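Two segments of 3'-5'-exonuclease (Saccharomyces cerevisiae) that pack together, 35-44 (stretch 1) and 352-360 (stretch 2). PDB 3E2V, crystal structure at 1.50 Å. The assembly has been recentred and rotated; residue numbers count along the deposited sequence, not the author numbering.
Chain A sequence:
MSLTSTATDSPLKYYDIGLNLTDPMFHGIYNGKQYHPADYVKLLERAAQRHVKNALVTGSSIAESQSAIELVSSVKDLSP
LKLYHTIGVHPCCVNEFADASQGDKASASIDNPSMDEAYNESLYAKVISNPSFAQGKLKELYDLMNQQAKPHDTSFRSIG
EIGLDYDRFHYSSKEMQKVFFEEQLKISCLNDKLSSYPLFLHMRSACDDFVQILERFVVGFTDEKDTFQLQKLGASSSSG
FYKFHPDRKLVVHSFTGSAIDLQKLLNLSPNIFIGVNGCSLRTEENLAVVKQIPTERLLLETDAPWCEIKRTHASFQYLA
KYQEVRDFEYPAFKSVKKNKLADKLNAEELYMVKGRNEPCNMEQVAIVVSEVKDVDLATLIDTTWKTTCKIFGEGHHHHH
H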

# COMPACT_ATOMS: atom_id res chain seq x y z
N TYR A 35 11.35 17.33 15.35
CA TYR A 35 10.55 18.28 16.12
C TYR A 35 9.97 17.74 17.42
O TYR A 35 9.69 18.51 18.34
CB TYR A 35 9.38 18.79 15.26
CG TYR A 35 9.77 19.84 14.25
CD1 TYR A 35 9.63 21.20 14.57
CD2 TYR A 35 10.27 19.50 13.00
CE1 TYR A 35 9.98 22.18 13.65
CE2 TYR A 35 10.64 20.48 12.07
CZ TYR A 35 10.48 21.82 12.42
OH TYR A 35 10.82 22.81 11.52
N HIS A 36 9.72 16.44 17.48
CA HIS A 36 9.12 15.83 18.65
C HIS A 36 9.54 14.36 18.74
O HIS A 36 9.99 13.78 17.75
CB HIS A 36 7.58 15.99 18.66
CG HIS A 36 6.86 15.35 17.50
ND1 HIS A 36 6.56 14.01 17.47
CD2 HIS A 36 6.36 15.88 16.36
CE1 HIS A 36 5.89 13.73 16.36
NE2 HIS A 36 5.76 14.85 15.67
N PRO A 37 9.47 13.77 19.94
CA PRO A 37 9.73 12.33 20.03
C PRO A 37 8.72 11.55 19.20
O PRO A 37 7.57 11.96 19.09
CB PRO A 37 9.54 12.03 21.52
CG PRO A 37 9.86 13.35 22.19
CD PRO A 37 9.23 14.36 21.27
N ALA A 38 9.16 10.44 18.62
CA ALA A 38 8.28 9.57 17.85
C ALA A 38 7.04 9.25 18.69
O ALA A 38 7.15 8.95 19.89
CB ALA A 38 9.01 8.28 17.51
N ASP A 39 5.85 9.30 18.07
CA ASP A 39 4.60 9.14 18.81
C ASP A 39 3.73 8.06 18.18
O ASP A 39 2.50 8.14 18.27
CB ASP A 39 3.84 10.47 18.87
CG ASP A 39 3.37 10.95 17.49
OD1 ASP A 39 4.08 10.76 16.47
OD2 ASP A 39 2.27 11.54 17.43
N TYR A 40 4.33 7.07 17.54
CA TYR A 40 3.52 6.09 16.80
C TYR A 40 2.68 5.18 17.70
O TYR A 40 1.64 4.71 17.27
CB TYR A 40 4.34 5.30 15.77
CG TYR A 40 5.61 4.67 16.31
CD1 TYR A 40 5.56 3.46 17.00
CD2 TYR A 40 6.84 5.28 16.12
CE1 TYR A 40 6.72 2.87 17.50
CE2 TYR A 40 8.01 4.69 16.61
CZ TYR A 40 7.94 3.50 17.30
OH TYR A 40 9.10 2.93 17.78
N VAL A 41 3.08 4.97 18.94
CA VAL A 41 2.22 4.19 19.84
C VAL A 41 0.93 4.97 20.15
O VAL A 41 -0.16 4.41 20.03
CB VAL A 41 2.97 3.65 21.10
CG1 VAL A 41 2.00 3.05 22.09
CG2 VAL A 41 4.00 2.60 20.68
N LYS A 42 1.04 6.26 20.47
CA LYS A 42 -0.16 7.10 20.65
C LYS A 42 -1.00 7.22 19.37
O LYS A 42 -2.24 7.24 19.42
CB LYS A 42 0.20 8.49 21.18
CG LYS A 42 0.51 8.47 22.67
CD LYS A 42 1.06 9.80 23.12
CE LYS A 42 1.60 9.73 24.54
NZ LYS A 42 0.56 10.09 25.53
N LEU A 43 -0.32 7.26 18.23
CA LEU A 43 -0.97 7.23 16.95
C LEU A 43 -1.85 5.98 16.83
O LEU A 43 -2.99 6.05 16.35
CB LEU A 43 0.07 7.23 15.83
CG LEU A 43 -0.48 7.15 14.42
CD1 LEU A 43 0.08 8.26 13.56
CD2 LEU A 43 -0.26 5.77 13.83
N LEU A 44 -1.31 4.83 17.24
CA LEU A 44 -2.06 3.59 17.16
C LEU A 44 -3.22 3.58 18.14
O LEU A 44 -4.29 3.05 17.82
CB LEU A 44 -1.13 2.38 17.32
CG LEU A 44 -0.11 2.21 16.18
CD1 LEU A 44 1.02 1.25 16.57
CD2 LEU A 44 -0.75 1.76 14.86
N MET A 352 -2.95 15.22 17.48
CA MET A 352 -2.47 15.02 16.10
C MET A 352 -1.60 16.20 15.68
O MET A 352 -1.55 17.23 16.37
CB MET A 352 -3.65 14.89 15.11
CG MET A 352 -4.66 13.81 15.51
SD MET A 352 -6.17 13.63 14.46
CE MET A 352 -5.46 12.84 13.01
N VAL A 353 -0.90 16.01 14.56
CA VAL A 353 -0.04 17.06 14.01
C VAL A 353 -0.67 17.58 12.73
O VAL A 353 -0.99 16.81 11.82
CB VAL A 353 1.38 16.51 13.73
CG1 VAL A 353 2.20 17.57 12.97
CG2 VAL A 353 2.05 16.08 15.04
N LYS A 354 -0.88 18.90 12.65
CA LYS A 354 -1.48 19.53 11.47
C LYS A 354 -0.69 19.15 10.23
O LYS A 354 0.54 19.26 10.22
CB LYS A 354 -1.55 21.05 11.63
CG LYS A 354 -2.42 21.50 12.80
CD LYS A 354 -2.51 23.02 12.90
CE LYS A 354 -3.42 23.45 14.06
NZ LYS A 354 -4.84 23.01 13.90
N GLY A 355 -1.40 18.69 9.20
CA GLY A 355 -0.76 18.31 7.94
C GLY A 355 -0.28 16.87 7.86
O GLY A 355 0.10 16.43 6.78
N ARG A 356 -0.30 16.15 8.97
CA ARG A 356 0.17 14.76 9.01
C ARG A 356 -1.05 13.85 9.15
O ARG A 356 -1.69 13.80 10.21
CB ARG A 356 1.15 14.53 10.17
CG ARG A 356 1.74 13.11 10.21
CD ARG A 356 2.61 12.92 11.45
NE ARG A 356 1.80 12.74 12.65
CZ ARG A 356 2.25 12.33 13.84
NH1 ARG A 356 3.54 12.05 14.04
NH2 ARG A 356 1.39 12.20 14.86
N ASN A 357 -1.37 13.14 8.07
CA ASN A 357 -2.53 12.25 8.13
C ASN A 357 -2.26 11.04 9.02
O ASN A 357 -1.10 10.70 9.29
CB ASN A 357 -2.96 11.84 6.71
CG ASN A 357 -4.37 11.31 6.66
OD1 ASN A 357 -5.18 11.54 7.57
ND2 ASN A 357 -4.67 10.57 5.60
N GLU A 358 -3.33 10.40 9.51
CA GLU A 358 -3.20 9.26 10.41
C GLU A 358 -4.21 8.17 10.09
O GLU A 358 -5.27 8.45 9.51
CB GLU A 358 -3.40 9.68 11.87
CG GLU A 358 -2.42 10.73 12.36
CD GLU A 358 -2.40 10.84 13.88
OE1 GLU A 358 -3.18 10.13 14.55
OE2 GLU A 358 -1.62 11.67 14.42
N PRO A 359 -3.91 6.92 10.50
CA PRO A 359 -4.89 5.83 10.30
C PRO A 359 -6.23 6.06 11.02
O PRO A 359 -7.25 5.49 10.59
CB PRO A 359 -4.16 4.59 10.84
CG PRO A 359 -3.07 5.13 11.74
CD PRO A 359 -2.65 6.44 11.12
N CYS A 360 -6.27 6.89 12.06
CA CYS A 360 -7.56 7.16 12.70
C CYS A 360 -8.53 7.89 11.79
O CYS A 360 -9.71 8.06 12.14
CB CYS A 360 -7.43 7.93 14.02
SG CYS A 360 -6.79 9.62 13.88
O HOH W 1 -4.18 7.54 14.25

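Where does stretch 2 first meet stretch 1? At Val353, near the end of a strand, whose CB points toward the other stretch and whose CG2 lies 4.0 Å from His36 NE2. A type II turn from Val353 to Arg356 follows, closed by Arg356 N donating to Val353 O at 3.0 Å. Gly355 suits this turn because its phi of 88° would jam a CB against the preceding carbonyl oxygen.

What provides the polar grip? Buried Arg356 extends its chain, then bends at chi3 (p) and meets Asp39 end-on. Arg356 NH1 donates to Asp39 OD1 and Arg356 NH2 to Asp39 OD2, both at 2.8 Å and nearly straight, so the two charges are paired by two bonds. His36 borders this pair, its ring edge facing Arg356, with CE1 3.7 Å from Arg356 NH1; its ND1 is held by Pro37 O at 2.8 Å.

How does Glu358 contribute? Glu358 OE2 accepts from Arg356 NH2 at 3.1 Å, giving the guanidinium a second carboxylate. Leu43 CD1 packs 3.6 Å from Glu358 CD, while a water donates to Leu43 O and Glu358 OE1 and accepts from Cys360 N, bridging the stretches.

What closes the contact? Pro359 offers a compact apolar ring, its CG 3.6 Å from Leu43 CD2. Buried Leu43, on the helix, gives the largest share of the 312 Å² covered between the stretches, 88 Å², and spans both a charged and an apolar neighbour.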